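Putative mannose-1-phosphate guanylyl transferase (Thermus thermophilus, PDB 2CU2) probably catalyses the transfer of a guanylyl group from GTP to mannose 1-phosphate, giving GDP-mannose and diphosphate. Local coordinates at residues A[5-10]-A[43-48]; A[29-34]-A[290-295]; A[64-69]-A[73-78]; A[83-88]-A[203-208]; A[296-301]-A[306-311]. All blocks are in the same frame, centred on the assembly; numbering follows the deposited sequence.

Contact 1: residues A[5-10]-A[43-48]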
# COMPACT_ATOMS: atom_id res chain seq x y z
N ALA A 5 -9.75 -23.58 -32.52
CA ALA A 5 -8.79 -22.81 -31.76
C ALA A 5 -8.74 -23.31 -30.33
O ALA A 5 -9.78 -23.50 -29.69
CB ALA A 5 -9.17 -21.33 -31.78
N LEU A 6 -7.53 -23.56 -29.84
CA LEU A 6 -7.34 -24.01 -28.47
C LEU A 6 -6.76 -22.83 -27.69
O LEU A 6 -5.66 -22.36 -27.99
CB LEU A 6 -6.37 -25.19 -28.38
CG LEU A 6 -6.01 -25.56 -26.93
CD1 LEU A 6 -7.22 -26.22 -26.27
CD2 LEU A 6 -4.81 -26.49 -26.89
N VAL A 7 -7.51 -22.35 -26.71
CA VAL A 7 -7.06 -21.26 -25.85
C VAL A 7 -6.63 -21.78 -24.48
O VAL A 7 -7.43 -22.20 -23.66
CB VAL A 7 -8.21 -20.27 -25.70
CG1 VAL A 7 -7.79 -19.12 -24.79
CG2 VAL A 7 -8.60 -19.71 -27.06
N MET A 8 -5.31 -21.76 -24.26
CA MET A 8 -4.78 -22.31 -23.02
C MET A 8 -4.79 -21.27 -21.89
O MET A 8 -4.10 -20.26 -21.93
CB MET A 8 -3.35 -22.79 -23.28
CG MET A 8 -3.29 -23.81 -24.42
SD MET A 8 -1.65 -24.52 -24.61
CE MET A 8 -0.80 -23.02 -25.14
N ALA A 9 -5.64 -21.54 -20.89
CA ALA A 9 -5.67 -20.68 -19.72
C ALA A 9 -4.98 -21.34 -18.53
O ALA A 9 -5.36 -22.41 -18.06
CB ALA A 9 -7.14 -20.39 -19.37
N GLY A 10 -3.90 -20.69 -18.06
CA GLY A 10 -3.15 -21.25 -16.94
C GLY A 10 -2.21 -20.23 -16.30
O GLY A 10 -2.24 -19.04 -16.59
N GLU A 43 -12.01 -11.89 -27.40
CA GLU A 43 -12.56 -10.82 -28.23
C GLU A 43 -11.73 -10.67 -29.50
O GLU A 43 -12.25 -10.48 -30.60
CB GLU A 43 -12.56 -9.52 -27.44
CG GLU A 43 -12.84 -8.28 -28.24
CD GLU A 43 -12.81 -7.03 -27.39
OE1 GLU A 43 -12.84 -5.92 -27.97
OE2 GLU A 43 -12.76 -7.15 -26.14
N ARG A 44 -10.42 -10.76 -29.33
CA ARG A 44 -9.44 -10.65 -30.39
C ARG A 44 -9.53 -11.83 -31.37
O ARG A 44 -9.26 -11.69 -32.57
CB ARG A 44 -8.06 -10.58 -29.74
CG ARG A 44 -6.86 -10.64 -30.64
CD ARG A 44 -5.61 -10.60 -29.76
NE ARG A 44 -5.64 -9.43 -28.89
CZ ARG A 44 -5.49 -9.45 -27.57
NH1 ARG A 44 -5.28 -10.60 -26.93
NH2 ARG A 44 -5.55 -8.32 -26.89
N LEU A 45 -9.90 -12.99 -30.84
CA LEU A 45 -9.99 -14.21 -31.63
C LEU A 45 -11.31 -14.41 -32.38
O LEU A 45 -11.33 -14.98 -33.46
CB LEU A 45 -9.73 -15.43 -30.74
CG LEU A 45 -9.69 -16.83 -31.38
CD1 LEU A 45 -8.56 -16.90 -32.40
CD2 LEU A 45 -9.47 -17.91 -30.32
N ALA A 46 -12.42 -13.94 -31.79
CA ALA A 46 -13.74 -14.11 -32.38
C ALA A 46 -13.85 -13.91 -33.89
O ALA A 46 -14.36 -14.78 -34.60
CB ALA A 46 -14.75 -13.22 -31.66
N PRO A 47 -13.38 -12.76 -34.41
CA PRO A 47 -13.46 -12.49 -35.85
C PRO A 47 -12.74 -13.51 -36.74
O PRO A 47 -13.11 -13.69 -37.90
CB PRO A 47 -12.85 -11.10 -35.98
CG PRO A 47 -13.16 -10.47 -34.66
CD PRO A 47 -12.84 -11.59 -33.70
N LEU A 48 -11.72 -14.16 -36.19
CA LEU A 48 -10.96 -15.14 -36.96
C LEU A 48 -11.50 -16.55 -36.78
O LEU A 48 -11.70 -17.27 -37.76
CB LEU A 48 -9.49 -15.10 -36.55
CG LEU A 48 -8.56 -16.02 -37.34
CD1 LEU A 48 -8.55 -15.60 -38.80
CD2 LEU A 48 -7.15 -15.97 -36.77
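Strand 3-8, the first strand in the chain and an inner one of the large sheet, packs against helix 37-45 through Ala5, Val7 and Leu45. The whole contact turns on one methyl group. Leu45 CD2 lies 3.7 Å from Ala5 CB and 3.8 Å from Val7 CG2, so it bridges two residues on the same face of the strand. Leu45 holds CG anti to the backbone N (chi1 -176°), and CD2 continues the chain outward toward the sheet. Val7 meets it head-on, tip to tip, with the branch that lies beside its own backbone N.

This is helix-on-sheet packing in the GT-A type fold of nucleotidyltransferases. Strand 3-8 is hydrogen-bonded in parallel to strands 54-59 and 102-107 on its two sides. Beyond it the chain enters a glycine-rich segment that starts at Gly10; in relatives this region lies at the nucleotide site. Leu6 directs its side chain to the other face of the sheet.

All three touching residues are buried and apolar, so the join is made by dispersion and exclusion of water. Within 43-48, Leu48 N bonds Leu45 O at 2.9 Å. Arg44 makes a salt bridge to Asp115, at the start of helix 115-128.

Contact 2: residues A[29-34]-A[290-295]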
# COMPACT_ATOMS: atom_id res chain seq x y z
N LEU A 29 -7.32 -12.00 -14.34
CA LEU A 29 -7.09 -10.76 -13.60
C LEU A 29 -7.44 -9.49 -14.38
O LEU A 29 -7.08 -9.32 -15.54
CB LEU A 29 -5.60 -10.78 -13.23
CG LEU A 29 -5.22 -12.05 -12.46
CD1 LEU A 29 -3.73 -12.10 -12.12
CD2 LEU A 29 -5.97 -12.18 -11.14
N PRO A 30 -8.16 -8.55 -13.74
CA PRO A 30 -8.55 -7.31 -14.39
C PRO A 30 -7.36 -6.36 -14.51
O PRO A 30 -6.96 -5.70 -13.56
CB PRO A 30 -9.65 -6.66 -13.54
CG PRO A 30 -9.51 -7.21 -12.13
CD PRO A 30 -8.72 -8.58 -12.39
N LEU A 31 -6.77 -6.32 -15.72
CA LEU A 31 -5.53 -5.57 -15.90
C LEU A 31 -5.71 -4.35 -16.82
O LEU A 31 -6.08 -3.26 -16.39
CB LEU A 31 -4.48 -6.51 -16.48
CG LEU A 31 -3.73 -7.28 -15.39
CD1 LEU A 31 -2.72 -8.27 -15.97
CD2 LEU A 31 -2.95 -6.37 -14.45
N PHE A 32 -5.36 -4.54 -18.11
CA PHE A 32 -5.38 -3.43 -19.06
C PHE A 32 -6.80 -3.08 -19.52
O PHE A 32 -7.59 -3.93 -19.92
CB PHE A 32 -4.53 -3.83 -20.27
CG PHE A 32 -3.13 -4.16 -19.82
CD1 PHE A 32 -2.30 -3.14 -19.37
CD2 PHE A 32 -2.68 -5.46 -19.87
CE1 PHE A 32 -1.01 -3.44 -18.96
CE2 PHE A 32 -1.38 -5.75 -19.46
CZ PHE A 32 -0.54 -4.74 -19.00
N GLU A 33 -7.17 -1.79 -19.42
CA GLU A 33 -8.53 -1.39 -19.80
C GLU A 33 -9.58 -1.98 -18.85
O GLU A 33 -10.78 -1.91 -19.09
CB GLU A 33 -8.79 -1.85 -21.24
CG GLU A 33 -8.16 -0.93 -22.28
CD GLU A 33 -8.56 -1.37 -23.67
OE1 GLU A 33 -9.69 -1.80 -23.85
OE2 GLU A 33 -7.74 -1.24 -24.58
N GLY A 34 -9.12 -2.56 -17.75
CA GLY A 34 -10.03 -3.16 -16.77
C GLY A 34 -10.47 -4.57 -17.18
O GLY A 34 -11.29 -5.21 -16.54
N VAL A 290 5.05 2.12 -11.08
CA VAL A 290 3.97 1.28 -11.59
C VAL A 290 3.02 1.15 -10.40
O VAL A 290 3.40 0.61 -9.36
CB VAL A 290 4.47 -0.12 -12.00
CG1 VAL A 290 3.29 -1.02 -12.28
CG2 VAL A 290 5.36 -0.02 -13.24
N VAL A 291 1.80 1.64 -10.57
CA VAL A 291 0.81 1.61 -9.50
C VAL A 291 -0.47 0.86 -9.87
O VAL A 291 -1.07 1.12 -10.92
CB VAL A 291 0.40 3.04 -9.10
CG1 VAL A 291 -0.68 2.99 -8.03
CG2 VAL A 291 1.62 3.82 -8.62
N TYR A 292 -0.88 -0.06 -9.01
CA TYR A 292 -2.12 -0.77 -9.22
C TYR A 292 -2.98 -0.52 -7.99
O TYR A 292 -2.59 -0.84 -6.88
CB TYR A 292 -1.91 -2.28 -9.38
CG TYR A 292 -3.18 -2.98 -9.82
CD1 TYR A 292 -3.38 -3.32 -11.16
CD2 TYR A 292 -4.22 -3.23 -8.92
CE1 TYR A 292 -4.57 -3.88 -11.60
CE2 TYR A 292 -5.43 -3.79 -9.35
CZ TYR A 292 -5.60 -4.11 -10.69
OH TYR A 292 -6.78 -4.67 -11.13
N ALA A 293 -4.15 0.07 -8.20
CA ALA A 293 -5.12 0.31 -7.14
C ALA A 293 -6.50 -0.20 -7.54
O ALA A 293 -7.21 0.39 -8.34
CB ALA A 293 -5.17 1.82 -6.88
N ASP A 294 -6.85 -1.37 -6.98
CA ASP A 294 -8.17 -1.92 -7.25
C ASP A 294 -9.29 -0.97 -6.80
O ASP A 294 -10.35 -0.88 -7.40
CB ASP A 294 -8.29 -3.26 -6.51
CG ASP A 294 -8.70 -3.01 -5.07
OD1 ASP A 294 -8.19 -2.06 -4.48
OD2 ASP A 294 -9.52 -3.77 -4.55
N ARG A 295 -9.04 -0.29 -5.67
CA ARG A 295 -10.02 0.62 -5.09
C ARG A 295 -9.37 1.65 -4.18
O ARG A 295 -8.15 1.72 -4.03
CB ARG A 295 -11.03 -0.21 -4.30
CG ARG A 295 -12.42 0.41 -4.30
CD ARG A 295 -13.18 0.13 -3.00
NE ARG A 295 -14.59 -0.13 -3.28
CZ ARG A 295 -15.45 0.90 -3.18
NH1 ARG A 295 -15.01 2.10 -2.84
NH2 ARG A 295 -16.75 0.70 -3.43
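Tyr292 and Pro30 make the single polar link here. Tyr292 OH donates to Pro30 O at 2.6 Å. The oxygen sits at the ring edge, in the ring plane. The hydroxyl approaches almost in line with the carbonyl bond, at a C=O...donor angle of 161°. Tyr292 carries CG anti to its backbone N (chi1 -171°), and this sends the ring from strand 290-293 across to the loop that holds 29-34.

The van der Waals contacts are looser. Leu31 CD2 lies 4.1 Å from Tyr292 CE1, oblique to the ring. The proline ring lies beside the hydroxyl, with Pro30 CG 3.9 Å from Tyr292 OH. Both side chains cross the tyrosine at about a right angle. Leu19 packs on both Leu31 and Tyr292, and Ala309 and Val311 of the neighbouring strand also touch the tyrosine.

The contact joins the nucleotidyltransferase part of the chain to the C-terminal beta-helix-like part. A phenylalanine in place of Tyr292 would probably keep the touch on Leu31 but leave Pro30 O without its hydroxyl donor.

Because the acceptor is a main-chain carbonyl, the bond ties the loop backbone itself to the C-terminal strand and needs no particular side chain at position 30 as its acceptor.

Contact 3: residues A[64-69]-A[73-78]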
# COMPACT_ATOMS: atom_id res chain seq x y z
N ALA A 64 -15.11 -22.95 -12.03
CA ALA A 64 -16.01 -21.90 -11.55
C ALA A 64 -15.73 -20.55 -12.22
O ALA A 64 -16.59 -19.94 -12.84
CB ALA A 64 -15.83 -21.78 -10.04
N VAL A 65 -14.50 -20.07 -12.08
CA VAL A 65 -14.13 -18.76 -12.63
C VAL A 65 -14.11 -18.74 -14.16
O VAL A 65 -14.21 -17.70 -14.80
CB VAL A 65 -12.76 -18.37 -12.07
CG1 VAL A 65 -11.67 -19.28 -12.64
CG2 VAL A 65 -12.44 -16.93 -12.43
N ALA A 66 -13.95 -19.94 -14.77
CA ALA A 66 -13.85 -19.99 -16.22
C ALA A 66 -15.21 -20.11 -16.91
O ALA A 66 -15.40 -19.69 -18.04
CB ALA A 66 -12.97 -21.18 -16.59
N ARG A 67 -16.18 -20.72 -16.20
CA ARG A 67 -17.44 -21.06 -16.86
C ARG A 67 -18.12 -19.87 -17.53
O ARG A 67 -18.66 -19.99 -18.62
CB ARG A 67 -18.38 -21.77 -15.90
CG ARG A 67 -19.48 -22.54 -16.64
CD ARG A 67 -19.21 -24.05 -16.70
NE ARG A 67 -19.49 -24.59 -18.03
CZ ARG A 67 -19.07 -25.85 -18.30
NH1 ARG A 67 -18.43 -26.54 -17.38
NH2 ARG A 67 -19.36 -26.41 -19.48
N PRO A 68 -18.17 -18.70 -16.84
CA PRO A 68 -18.75 -17.49 -17.42
C PRO A 68 -18.22 -17.18 -18.83
O PRO A 68 -18.88 -16.54 -19.63
CB PRO A 68 -18.52 -16.33 -16.45
CG PRO A 68 -18.31 -16.96 -15.08
CD PRO A 68 -17.74 -18.41 -15.48
N TYR A 69 -16.99 -17.66 -19.12
CA TYR A 69 -16.43 -17.41 -20.46
C TYR A 69 -16.97 -18.38 -21.52
O TYR A 69 -16.93 -18.12 -22.72
CB TYR A 69 -14.90 -17.52 -20.36
CG TYR A 69 -14.34 -16.37 -19.59
CD1 TYR A 69 -14.03 -15.17 -20.24
CD2 TYR A 69 -14.05 -16.50 -18.23
CE1 TYR A 69 -13.47 -14.11 -19.54
CE2 TYR A 69 -13.47 -15.44 -17.53
CZ TYR A 69 -13.18 -14.26 -18.18
OH TYR A 69 -12.67 -13.19 -17.47
N ILE A 73 -18.17 -21.05 -26.58
CA ILE A 73 -16.89 -21.67 -26.33
C ILE A 73 -17.04 -22.90 -25.45
O ILE A 73 -17.83 -22.94 -24.51
CB ILE A 73 -16.01 -20.63 -25.62
CG1 ILE A 73 -15.73 -19.46 -26.56
CG2 ILE A 73 -14.67 -21.26 -25.20
CD1 ILE A 73 -14.98 -18.32 -25.86
N ARG A 74 -16.27 -23.95 -25.80
CA ARG A 74 -16.30 -25.18 -25.01
C ARG A 74 -15.13 -25.25 -24.03
O ARG A 74 -14.00 -24.90 -24.34
CB ARG A 74 -16.27 -26.37 -25.99
CG ARG A 74 -17.19 -26.17 -27.19
CD ARG A 74 -17.25 -27.42 -28.09
NE ARG A 74 -17.38 -27.04 -29.50
CZ ARG A 74 -17.21 -28.02 -30.42
NH1 ARG A 74 -16.94 -29.25 -30.04
NH2 ARG A 74 -17.33 -27.73 -31.72
N LEU A 75 -15.44 -25.68 -22.79
CA LEU A 75 -14.40 -25.86 -21.78
C LEU A 75 -13.71 -27.23 -21.91
O LEU A 75 -14.36 -28.26 -22.00
CB LEU A 75 -15.05 -25.74 -20.40
CG LEU A 75 -15.29 -24.29 -19.98
CD1 LEU A 75 -15.72 -24.15 -18.52
CD2 LEU A 75 -14.05 -23.40 -20.15
N LEU A 76 -12.39 -27.24 -21.86
CA LEU A 76 -11.63 -28.49 -21.82
C LEU A 76 -10.99 -28.46 -20.45
O LEU A 76 -10.00 -27.77 -20.24
CB LEU A 76 -10.55 -28.54 -22.90
CG LEU A 76 -10.99 -28.87 -24.33
CD1 LEU A 76 -9.75 -29.04 -25.19
CD2 LEU A 76 -11.82 -30.15 -24.34
N LEU A 77 -11.56 -29.22 -19.53
CA LEU A 77 -11.07 -29.26 -18.16
C LEU A 77 -9.90 -30.22 -17.99
O LEU A 77 -10.03 -31.42 -18.21
CB LEU A 77 -12.21 -29.66 -17.22
CG LEU A 77 -13.47 -28.79 -17.33
CD1 LEU A 77 -14.55 -29.32 -16.40
CD2 LEU A 77 -13.14 -27.34 -16.98
N GLU A 78 -8.75 -29.67 -17.60
CA GLU A 78 -7.55 -30.45 -17.37
C GLU A 78 -7.59 -30.97 -15.93
O GLU A 78 -7.58 -30.19 -14.98
CB GLU A 78 -6.30 -29.58 -17.57
CG GLU A 78 -6.20 -28.95 -18.95
CD GLU A 78 -5.20 -27.81 -19.02
OE1 GLU A 78 -3.97 -28.08 -19.01
OE2 GLU A 78 -5.63 -26.64 -19.10
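Arg67 and Leu75 are brought together by their torsions. Arg67 starts with CG anti to the backbone N (chi1 -161°), then bends at chi2 and chi3, which swings the guanidinium back over the strand. Leu75 holds CG anti to its carbonyl carbon (chi1 -80°) and raises both methyl groups toward the helical segment. The two elements belong to a beta-alpha-beta crossover: strand 54-59, helix 63-66 and then strand 74-78, parallel to the first strand.

Each methyl group of Leu75 has its own partner. CD1 lies over one face of the Arg67 guanidinium, 3.6 Å above its plane and nearer its margin than its middle. Leu75 CD1 is 3.8 Å from Arg67 CZ, and NE and NH1 are equally near. CD2 turns to the helix and comes within 4.3 Å of Ala66 CB, a looser touch. Thus the flat guanidinium face covers the leucine methyl at the surface, while NH1 makes a salt bridge to Glu63, one turn earlier.

Below this, residues 67-69 form a 3-10 turn, where Tyr69 N bonds Ala66 O at 2.8 Å. The Tyr69 ring leads away from the strand toward Leu38 and Leu42 of helix 37-45, and its hydroxyl is hydrogen-bonded to Thr36. Leu42 also touches Ile73, so helix 37-45 packs on both segments. What Tyr69 offers Ile73, just before the strand, is its backbone oxygen: Ile73 CD1 rests 3.7 Å from Tyr69 O.

Contact 4: residues A[83-88]-A[203-208]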
# COMPACT_ATOMS: atom_id res chain seq x y z
N ASP A 83 1.20 -28.95 -18.07
CA ASP A 83 1.79 -27.99 -18.99
C ASP A 83 0.98 -27.86 -20.29
O ASP A 83 -0.16 -28.28 -20.39
CB ASP A 83 3.22 -28.43 -19.31
CG ASP A 83 4.15 -27.23 -19.22
OD1 ASP A 83 5.29 -27.41 -18.81
OD2 ASP A 83 3.71 -26.12 -19.54
N THR A 84 1.61 -27.21 -21.29
CA THR A 84 0.92 -26.99 -22.56
C THR A 84 0.90 -28.26 -23.42
O THR A 84 0.03 -28.47 -24.25
CB THR A 84 1.64 -25.87 -23.31
OG1 THR A 84 2.95 -26.32 -23.66
CG2 THR A 84 1.77 -24.64 -22.41
N ALA A 85 1.91 -29.14 -23.29
CA ALA A 85 1.89 -30.35 -24.09
C ALA A 85 0.65 -31.19 -23.80
O ALA A 85 0.09 -31.84 -24.68
CB ALA A 85 3.15 -31.15 -23.78
N GLY A 86 0.29 -31.17 -22.50
CA GLY A 86 -0.92 -31.86 -22.09
C GLY A 86 -2.17 -31.15 -22.62
O GLY A 86 -3.09 -31.77 -23.15
N ALA A 87 -2.22 -29.83 -22.53
CA ALA A 87 -3.35 -29.08 -23.06
C ALA A 87 -3.45 -29.28 -24.57
O ALA A 87 -4.53 -29.45 -25.12
CB ALA A 87 -3.21 -27.60 -22.72
N VAL A 88 -2.31 -29.26 -25.26
CA VAL A 88 -2.30 -29.44 -26.71
C VAL A 88 -2.82 -30.84 -27.07
O VAL A 88 -3.54 -31.00 -28.06
CB VAL A 88 -0.88 -29.24 -27.28
CG1 VAL A 88 -0.84 -29.68 -28.74
CG2 VAL A 88 -0.48 -27.76 -27.18
N ARG A 203 6.72 -39.19 -33.12
CA ARG A 203 8.17 -39.17 -33.33
C ARG A 203 8.98 -38.72 -32.10
O ARG A 203 10.01 -39.28 -31.77
CB ARG A 203 8.50 -38.22 -34.49
CG ARG A 203 7.95 -38.67 -35.84
CD ARG A 203 8.21 -37.62 -36.93
NE ARG A 203 7.67 -38.06 -38.22
CZ ARG A 203 7.58 -37.16 -39.22
NH1 ARG A 203 7.99 -35.91 -39.04
NH2 ARG A 203 7.08 -37.55 -40.39
N HIS A 204 8.52 -37.63 -31.43
CA HIS A 204 9.34 -37.08 -30.33
C HIS A 204 8.69 -37.15 -28.94
O HIS A 204 9.29 -36.78 -27.94
CB HIS A 204 9.72 -35.62 -30.62
CG HIS A 204 10.01 -35.41 -32.08
ND1 HIS A 204 9.05 -35.12 -32.99
CD2 HIS A 204 11.25 -35.39 -32.72
CE1 HIS A 204 9.70 -34.95 -34.16
NE2 HIS A 204 11.02 -35.11 -34.03
N LEU A 205 7.41 -37.58 -28.87
CA LEU A 205 6.73 -37.58 -27.57
C LEU A 205 5.76 -38.77 -27.40
O LEU A 205 4.54 -38.64 -27.35
CB LEU A 205 5.96 -36.26 -27.45
CG LEU A 205 5.67 -35.83 -26.00
CD1 LEU A 205 6.90 -35.77 -25.10
CD2 LEU A 205 5.05 -34.44 -25.93
N PRO A 206 6.39 -39.97 -27.38
CA PRO A 206 5.66 -41.24 -27.31
C PRO A 206 4.53 -41.29 -26.28
O PRO A 206 3.47 -41.86 -26.50
CB PRO A 206 6.72 -42.30 -27.04
CG PRO A 206 8.00 -41.80 -27.67
CD PRO A 206 7.81 -40.23 -27.45
N SER A 207 4.82 -40.73 -25.09
CA SER A 207 3.81 -40.72 -24.04
C SER A 207 2.50 -40.07 -24.50
O SER A 207 1.40 -40.49 -24.17
CB SER A 207 4.36 -39.96 -22.83
OG SER A 207 4.68 -38.62 -23.22
N HIS A 208 2.65 -38.96 -25.26
CA HIS A 208 1.47 -38.23 -25.71
C HIS A 208 0.81 -38.88 -26.93
O HIS A 208 -0.40 -38.79 -27.14
CB HIS A 208 1.88 -36.78 -26.03
CG HIS A 208 2.12 -36.00 -24.75
ND1 HIS A 208 2.99 -36.38 -23.79
CD2 HIS A 208 1.47 -34.84 -24.32
CE1 HIS A 208 2.89 -35.45 -22.81
NE2 HIS A 208 1.99 -34.52 -23.11
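His208 ND1 shares a 2.9 Å hydrogen bond with Ser207 OG, and the same ring reaches across to Ala85. Either group could be the donor. The contact sets residues 83-88 of helix 83-98 against the corner between helix 194-204 and helix 206-216, within the nucleotidyltransferase fold. Leu205 forms that corner: it follows one helix directly and is the N-cap residue of the next.

The His208 ring comes edge-on. Its CD2 lies 3.3 Å from Ala85 O, with the oxygen near the ring plane. Its NE2 lies 3.6 Å from Ala85 CB. Gly86 N also sits at this edge, 3.8 Å from His208 NE2, too far to count as a hydrogen bond.

Leu205 comes over one face of the ring, its CD2 3.5 Å above the plane. Phe201 meets the ring too, with the planes at about 55°. Together with Ser207 at ND1, these neighbours probably limit rotation of the imidazole. Replacing His208 by alanine is likely to open a gap beside Ala85 and leave Ser207 OG without its ring partner.

Nearby, Thr84 OG1 is bonded to Ile233 N, which ties this helix to helix 233-238. The loosest touch across the contact is Ala85 CB to Leu205 CD2, at 4.4 Å.

Contact 5: residues A[296-301]-A[306-311]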
# COMPACT_ATOMS: atom_id res chain seq x y z
N GLY A 296 -10.22 2.51 -3.59
CA GLY A 296 -9.70 3.54 -2.71
C GLY A 296 -8.64 4.40 -3.40
O GLY A 296 -8.75 4.76 -4.56
N VAL A 297 -7.60 4.78 -2.63
CA VAL A 297 -6.58 5.67 -3.16
C VAL A 297 -5.17 5.17 -2.83
O VAL A 297 -4.93 4.52 -1.82
CB VAL A 297 -6.79 7.05 -2.54
CG1 VAL A 297 -5.63 7.97 -2.91
CG2 VAL A 297 -8.09 7.66 -3.05
N VAL A 298 -4.23 5.48 -3.74
CA VAL A 298 -2.84 5.14 -3.48
C VAL A 298 -1.93 6.36 -3.59
O VAL A 298 -1.84 7.01 -4.62
CB VAL A 298 -2.40 4.07 -4.49
CG1 VAL A 298 -0.89 3.87 -4.41
CG2 VAL A 298 -3.09 2.76 -4.19
N ALA A 299 -1.32 6.85 -2.52
CA ALA A 299 -0.57 8.08 -2.60
C ALA A 299 0.92 7.79 -2.48
O ALA A 299 1.35 7.07 -1.57
CB ALA A 299 -1.00 9.05 -1.50
N THR A 300 1.69 8.32 -3.42
CA THR A 300 3.12 8.14 -3.41
C THR A 300 3.71 9.54 -3.32
O THR A 300 3.24 10.47 -3.98
CB THR A 300 3.60 7.40 -4.68
OG1 THR A 300 3.25 8.16 -5.85
CG2 THR A 300 2.93 6.04 -4.77
N LEU A 301 4.72 9.68 -2.48
CA LEU A 301 5.35 10.96 -2.24
C LEU A 301 6.87 10.82 -2.29
O LEU A 301 7.47 10.11 -1.48
CB LEU A 301 4.89 11.46 -0.86
CG LEU A 301 3.43 11.45 -0.39
CD1 LEU A 301 3.39 11.53 1.11
CD2 LEU A 301 2.67 12.64 -0.99
N LEU A 306 9.29 2.48 -8.32
CA LEU A 306 8.65 1.49 -7.47
C LEU A 306 7.36 0.91 -8.03
O LEU A 306 6.69 1.52 -8.87
CB LEU A 306 8.33 2.08 -6.09
CG LEU A 306 9.43 2.49 -5.11
CD1 LEU A 306 8.77 2.96 -3.80
CD2 LEU A 306 10.35 1.31 -4.82
N VAL A 307 7.04 -0.29 -7.57
CA VAL A 307 5.80 -0.94 -7.91
C VAL A 307 5.03 -0.89 -6.60
O VAL A 307 5.53 -1.34 -5.57
CB VAL A 307 5.96 -2.43 -8.30
CG1 VAL A 307 4.59 -3.13 -8.25
CG2 VAL A 307 6.56 -2.56 -9.70
N VAL A 308 3.84 -0.31 -6.62
CA VAL A 308 3.00 -0.26 -5.43
C VAL A 308 1.69 -0.85 -5.94
O VAL A 308 1.03 -0.25 -6.79
CB VAL A 308 2.75 1.18 -4.96
CG1 VAL A 308 1.98 1.17 -3.63
CG2 VAL A 308 4.08 1.91 -4.79
N ALA A 309 1.33 -2.03 -5.44
CA ALA A 309 0.11 -2.70 -5.88
C ALA A 309 -0.81 -3.03 -4.73
O ALA A 309 -0.44 -3.77 -3.81
CB ALA A 309 0.47 -3.98 -6.65
N LYS A 310 -2.03 -2.50 -4.79
CA LYS A 310 -3.01 -2.70 -3.73
C LYS A 310 -4.26 -3.40 -4.26
O LYS A 310 -4.92 -2.93 -5.17
CB LYS A 310 -3.37 -1.33 -3.16
CG LYS A 310 -4.49 -1.42 -2.12
CD LYS A 310 -5.64 -0.45 -2.41
CE LYS A 310 -6.82 -0.63 -1.46
NZ LYS A 310 -7.55 -1.85 -1.79
N VAL A 311 -4.59 -4.53 -3.66
CA VAL A 311 -5.79 -5.27 -4.02
C VAL A 311 -6.41 -5.73 -2.70
O VAL A 311 -5.79 -6.49 -1.95
CB VAL A 311 -5.49 -6.50 -4.90
CG1 VAL A 311 -6.80 -7.24 -5.23
CG2 VAL A 311 -4.79 -6.05 -6.19
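Val298 and Val308 meet at the middle of this contact, their CG1 atoms 4.0 Å apart. The two side chains lie side by side, pointing opposite ways. In each valine CG1 stands anti to the backbone N (chi1 170° in Val298). Each valine turns its CG2 to a second neighbour: Val298 CG2 lies 4.2 Å from Lys310 CB, and Val308 CG2 lies 4.3 Å from Thr300 CG2. Thus Val308 sits against two residues of strand 297-301.

The polar ends turn elsewhere. Thr300 OG1 is hydrogen-bonded to His281 and Thr286, which leaves its methyl group to face Val308. The nearest approach of Lys310 to strand 297-301 is by CB, at the foot of its chain. Its NZ makes salt bridges to Asp294 and to Asp313 of the second subunit, and also bonds Gly312 O.

The strands run nearly antiparallel, at 161°, but belong to different sheets. Their axes are 8.9 Å apart at closest approach, so side chains rather than backbone bonds join them. Strand 297-301 pairs with 280-284 in its own chain and in parallel with a strand of the second subunit. Strand 306-311 lies between 290-293 and 314-319. Val317 of the second subunit also packs on Val308.

Two sheets facing each other over small branched residues fit the interior of the C-terminal beta-helix-like domain assigned to this family, which here also takes part in the dimer interface.

Overall arrangement
Contacts 1, 3 and 4 lie in the nucleotidyltransferase part and touch one another. Leu6 CD1 of contact 1 meets Leu76 CD1 of contact 3 at 3.9 Å, and Met8 SD meets Thr84 CB of contact 4 at 3.8 Å. Contact 5 belongs to the C-terminal domain; its centre is 42 Å from that of contact 4. Contact 2 joins the two parts. It touches contact 5 by a probable hydrogen bond, Tyr292 O to Lys310 N, 2.7 Å. It stays about 7 Å, nearest atoms, from contact 1. The glycine-rich segment entered at Gly10 probably lines the nucleotide site, as in relatives. Contact 1 would then lie beside that site and contact 5 far from it.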